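Side-chain contacts in parahox neighbor (Phaeodactylum tricornutum CCAP 1055/1, PDB 5Z5M), which probably turns 5-hydroxyisourate into (S)-allantoin in two steps, joining a hydroxyisourate hydrolase and an OHCU decarboxylase in one chain: residues A118-D121 with F125-I128; D267-R272 with W291-Y296. All blocks are in the same frame, centred on the assembly; numbering follows the deposited sequence.

Contact 1: residues A118-D121 with F125-I128; sequences AYRD and FPFI
In the OHCU decarboxylase part, the last turns of helix 106-123 are met by the following loop, and Tyr-119 lies against residues 125-127. Its ring stands anti to the backbone N (chi1 -174°), which carries one face over to Phe-127: CB sits above that face, 4.0 Å from the Tyr-119 centroid. The Phe-127 ring turns its edge to the same face in a T-shaped stack, planes at 85°, with CD1 3.7 Å from Tyr-119 CE1. Tyr-119 OH comes within 3.6 Å of Phe-125 CE2. One water gathers the polar groups, donating to Tyr-119 OH and to Pro-126 O and accepting from Ile-128 N at 2.7 Å. Glu-154 also hydrogen-bonds the hydroxyl. Next along the helix, Arg-120 lays its guanidinium flat on the proline ring, Pro-126 CD lying 3.5 Å above the centre of the Arg-120 plane. A leucine in place of Tyr-119 would probably leave the edge of Phe-127 without its aromatic face, and the water and Glu-154 without the hydroxyl they share. Buried Phe-125 O has no hydrogen-bond partner in the model; Arg-120 CA makes a CA-H...O contact to it. The segments meet through aromatic and proline packing plus a water bridge, with no direct hydrogen bond.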
# COMPACT_ATOMS: atom_id res chain seq x y z
N ALA A 118 16.26 -35.91 8.07
CA ALA A 118 14.87 -36.13 7.68
C ALA A 118 14.61 -35.64 6.26
O ALA A 118 14.05 -36.36 5.44
CB ALA A 118 13.93 -35.45 8.67
N TYR A 119 15.01 -34.40 5.98
CA TYR A 119 14.78 -33.80 4.66
C TYR A 119 15.26 -34.69 3.53
O TYR A 119 14.51 -34.98 2.60
CB TYR A 119 15.48 -32.45 4.57
CG TYR A 119 15.18 -31.68 3.29
CD1 TYR A 119 14.21 -30.69 3.27
CD2 TYR A 119 15.86 -31.95 2.10
CE1 TYR A 119 13.92 -29.99 2.12
CE2 TYR A 119 15.58 -31.25 0.94
CZ TYR A 119 14.61 -30.27 0.95
OH TYR A 119 14.32 -29.57 -0.20
N ARG A 120 16.52 -35.13 3.60
CA ARG A 120 17.08 -35.93 2.54
C ARG A 120 16.39 -37.29 2.44
O ARG A 120 16.19 -37.81 1.34
CB ARG A 120 18.59 -36.12 2.74
CG ARG A 120 19.20 -37.10 1.75
CD ARG A 120 20.48 -36.57 1.15
NE ARG A 120 20.75 -37.20 -0.14
CZ ARG A 120 21.83 -36.97 -0.88
NH1 ARG A 120 22.75 -36.12 -0.45
NH2 ARG A 120 21.99 -37.59 -2.04
N ASP A 121 16.00 -37.83 3.59
CA ASP A 121 15.27 -39.10 3.64
C ASP A 121 13.99 -39.05 2.83
O ASP A 121 13.70 -39.96 2.05
CB ASP A 121 14.92 -39.48 5.09
CG ASP A 121 16.14 -39.83 5.91
OD1 ASP A 121 17.20 -40.14 5.31
OD2 ASP A 121 16.04 -39.82 7.16
N PHE A 125 16.86 -36.02 -2.29
CA PHE A 125 17.96 -35.12 -2.64
C PHE A 125 18.30 -34.26 -1.42
O PHE A 125 17.48 -34.12 -0.52
CB PHE A 125 17.60 -34.25 -3.86
CG PHE A 125 16.25 -33.59 -3.76
CD1 PHE A 125 15.13 -34.19 -4.31
CD2 PHE A 125 16.11 -32.37 -3.12
CE1 PHE A 125 13.89 -33.59 -4.23
CE2 PHE A 125 14.87 -31.76 -3.03
CZ PHE A 125 13.76 -32.38 -3.58
N PRO A 126 19.52 -33.70 -1.38
CA PRO A 126 19.93 -32.95 -0.18
C PRO A 126 19.24 -31.59 -0.04
O PRO A 126 18.72 -31.03 -1.00
CB PRO A 126 21.44 -32.77 -0.38
CG PRO A 126 21.66 -32.91 -1.84
CD PRO A 126 20.64 -33.89 -2.32
N PHE A 127 19.23 -31.08 1.19
CA PHE A 127 18.70 -29.75 1.46
C PHE A 127 19.63 -28.71 0.86
O PHE A 127 20.81 -28.66 1.19
CB PHE A 127 18.54 -29.52 2.96
CG PHE A 127 18.07 -28.14 3.32
CD1 PHE A 127 16.73 -27.80 3.22
CD2 PHE A 127 18.96 -27.20 3.79
CE1 PHE A 127 16.30 -26.53 3.56
CE2 PHE A 127 18.53 -25.92 4.13
CZ PHE A 127 17.20 -25.60 4.02
N ILE A 128 19.08 -27.89 -0.04
CA ILE A 128 19.86 -26.87 -0.71
C ILE A 128 19.30 -25.49 -0.38
O ILE A 128 18.09 -25.27 -0.43
CB ILE A 128 19.86 -27.10 -2.24
CG1 ILE A 128 20.41 -28.49 -2.55
CG2 ILE A 128 20.68 -26.02 -2.95
CD1 ILE A 128 20.26 -28.88 -4.01
O HOH W 1 16.95 -28.92 -1.31

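Contact 2: residues D267-R272 with W291-Y296; sequences DTIPLR and WSFSTY
Ile-269 and Leu-271 face Phe-293 and Thr-295 across the interior of the transthyretin-like beta-sandwich, each pair coming from a strand of a different sheet. Strands 268-272 and 292-296 run in nearly the same direction, 21° apart, with axes 9.7 Å from each other at closest approach, so side chains alone span the gap. The Ile-269 and Phe-293 side chains lie alongside each other, each running out toward the other's strand. Phe-293 CG is set between its own backbone N and carbonyl carbon (chi1 74°), and the ring presents a face to the isoleucine: Ile-269 CG2 lies 4.0 Å from the Phe-293 centroid, 17° off the ring normal, in a CH-pi contact. Ile-269 CD1 reaches the other end of the ring, 3.9 Å from Phe-293 CD2. Leu-271 also passes the phenyl group, approaching obliquely with CD1 4.1 Å from Phe-293 CE1. Its meeting with Thr-295 is different, the two side chains pointing at each other tip to tip. The arrangement lies near a subunit boundary, because strand 292-296 pairs antiparallel with a strand of the second subunit and extends the sheet into it; there Phe-293 packs on Thr-295 of that subunit. Within its own chain, Thr-295 OG1 hydrogen-bonds Pro-285 O, while Leu-271 CD2 rests 3.6 Å from Thr-295 OG1 and 3.7 Å from Thr-295 CB.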
# COMPACT_ATOMS: atom_id res chain seq x y z
N ASP A 267 9.08 10.50 10.65
CA ASP A 267 9.90 11.63 10.20
C ASP A 267 11.03 11.12 9.33
O ASP A 267 11.00 11.27 8.11
CB ASP A 267 10.43 12.46 11.39
CG ASP A 267 11.02 11.61 12.50
OD1 ASP A 267 11.56 10.53 12.21
OD2 ASP A 267 10.95 12.05 13.67
N THR A 268 12.02 10.47 9.93
CA THR A 268 13.10 9.87 9.16
C THR A 268 12.81 8.40 8.87
O THR A 268 12.62 7.60 9.78
CB THR A 268 14.44 10.00 9.92
OG1 THR A 268 14.69 11.39 10.20
CG2 THR A 268 15.57 9.45 9.08
N ILE A 269 12.77 8.03 7.59
CA ILE A 269 12.41 6.67 7.19
C ILE A 269 13.57 5.93 6.55
O ILE A 269 14.06 6.34 5.49
CB ILE A 269 11.23 6.67 6.20
CG1 ILE A 269 9.99 7.31 6.82
CG2 ILE A 269 10.92 5.23 5.72
CD1 ILE A 269 8.78 7.31 5.90
N PRO A 270 14.02 4.85 7.20
CA PRO A 270 15.01 3.97 6.56
C PRO A 270 14.32 2.98 5.61
O PRO A 270 13.22 2.50 5.91
CB PRO A 270 15.64 3.24 7.75
CG PRO A 270 14.52 3.14 8.73
CD PRO A 270 13.71 4.42 8.58
N LEU A 271 14.95 2.71 4.48
CA LEU A 271 14.43 1.73 3.52
C LEU A 271 15.56 0.82 3.10
O LEU A 271 16.39 1.18 2.26
CB LEU A 271 13.82 2.43 2.30
CG LEU A 271 12.57 1.79 1.67
CD1 LEU A 271 11.44 1.77 2.68
CD2 LEU A 271 12.13 2.55 0.40
N ARG A 272 15.60 -0.37 3.71
CA ARG A 272 16.67 -1.34 3.50
C ARG A 272 16.29 -2.31 2.37
O ARG A 272 15.18 -2.85 2.37
CB ARG A 272 16.94 -2.09 4.80
CG ARG A 272 18.15 -3.00 4.80
CD ARG A 272 18.40 -3.53 6.21
NE ARG A 272 18.54 -2.43 7.17
CZ ARG A 272 18.51 -2.58 8.49
NH1 ARG A 272 18.35 -3.78 9.03
NH2 ARG A 272 18.64 -1.53 9.29
N TRP A 291 1.36 9.33 8.06
CA TRP A 291 0.79 8.24 8.85
C TRP A 291 0.92 6.88 8.18
O TRP A 291 0.38 5.89 8.67
CB TRP A 291 -0.68 8.52 9.14
CG TRP A 291 -0.93 9.94 9.56
CD1 TRP A 291 -1.40 10.96 8.78
CD2 TRP A 291 -0.72 10.50 10.87
NE1 TRP A 291 -1.49 12.11 9.51
CE2 TRP A 291 -1.08 11.86 10.80
CE3 TRP A 291 -0.27 9.99 12.09
CZ2 TRP A 291 -1.00 12.71 11.90
CZ3 TRP A 291 -0.19 10.84 13.18
CH2 TRP A 291 -0.55 12.18 13.08
N SER A 292 1.64 6.83 7.06
CA SER A 292 1.75 5.58 6.32
C SER A 292 2.88 5.65 5.32
O SER A 292 3.25 6.73 4.85
CB SER A 292 0.44 5.28 5.59
OG SER A 292 0.25 6.20 4.53
N PHE A 293 3.45 4.50 4.97
CA PHE A 293 4.35 4.48 3.84
C PHE A 293 4.45 3.09 3.24
O PHE A 293 4.11 2.08 3.88
CB PHE A 293 5.74 5.04 4.21
CG PHE A 293 6.59 4.13 5.05
CD1 PHE A 293 7.50 3.27 4.46
CD2 PHE A 293 6.54 4.19 6.43
CE1 PHE A 293 8.31 2.44 5.23
CE2 PHE A 293 7.35 3.38 7.21
CZ PHE A 293 8.23 2.50 6.61
N SER A 294 4.89 3.04 1.99
CA SER A 294 5.05 1.78 1.29
C SER A 294 6.11 1.89 0.21
O SER A 294 6.49 2.98 -0.21
CB SER A 294 3.72 1.34 0.67
OG SER A 294 3.24 2.30 -0.26
N THR A 295 6.60 0.74 -0.22
CA THR A 295 7.58 0.69 -1.28
C THR A 295 7.43 -0.64 -2.00
O THR A 295 6.70 -1.53 -1.55
CB THR A 295 9.01 0.84 -0.75
OG1 THR A 295 9.93 0.84 -1.85
CG2 THR A 295 9.35 -0.33 0.16
N TYR A 296 8.13 -0.76 -3.13
CA TYR A 296 8.10 -1.99 -3.92
C TYR A 296 9.32 -2.04 -4.83
O TYR A 296 9.99 -1.03 -5.05
CB TYR A 296 6.82 -2.06 -4.75
CG TYR A 296 6.61 -0.88 -5.68
CD1 TYR A 296 7.12 -0.90 -6.97
CD2 TYR A 296 5.90 0.24 -5.27
CE1 TYR A 296 6.93 0.17 -7.83
CE2 TYR A 296 5.71 1.31 -6.12
CZ TYR A 296 6.23 1.27 -7.40
OH TYR A 296 6.04 2.33 -8.26

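How the contacts relate
From the N terminus the chain first builds the helices of the OHCU decarboxylase part, where contact 1 closes a very short loop: three residues separate 118-121 from 125-128, and the chain folds back on the end of helix 106-123 before helices 136-146 and 151-173. It then enters the transthyretin-like part. There contact 2 closes a longer excursion, from strand 268-275 through strand 281-289 to the closing strand 292-296, tying the four-stranded antiparallel sheet to the mixed one. The two loops follow in series, neither nested nor crossed. Each lies in its own part of the fusion, the centres 39 Å and the nearest atoms about 22 Å apart, with no touch between them.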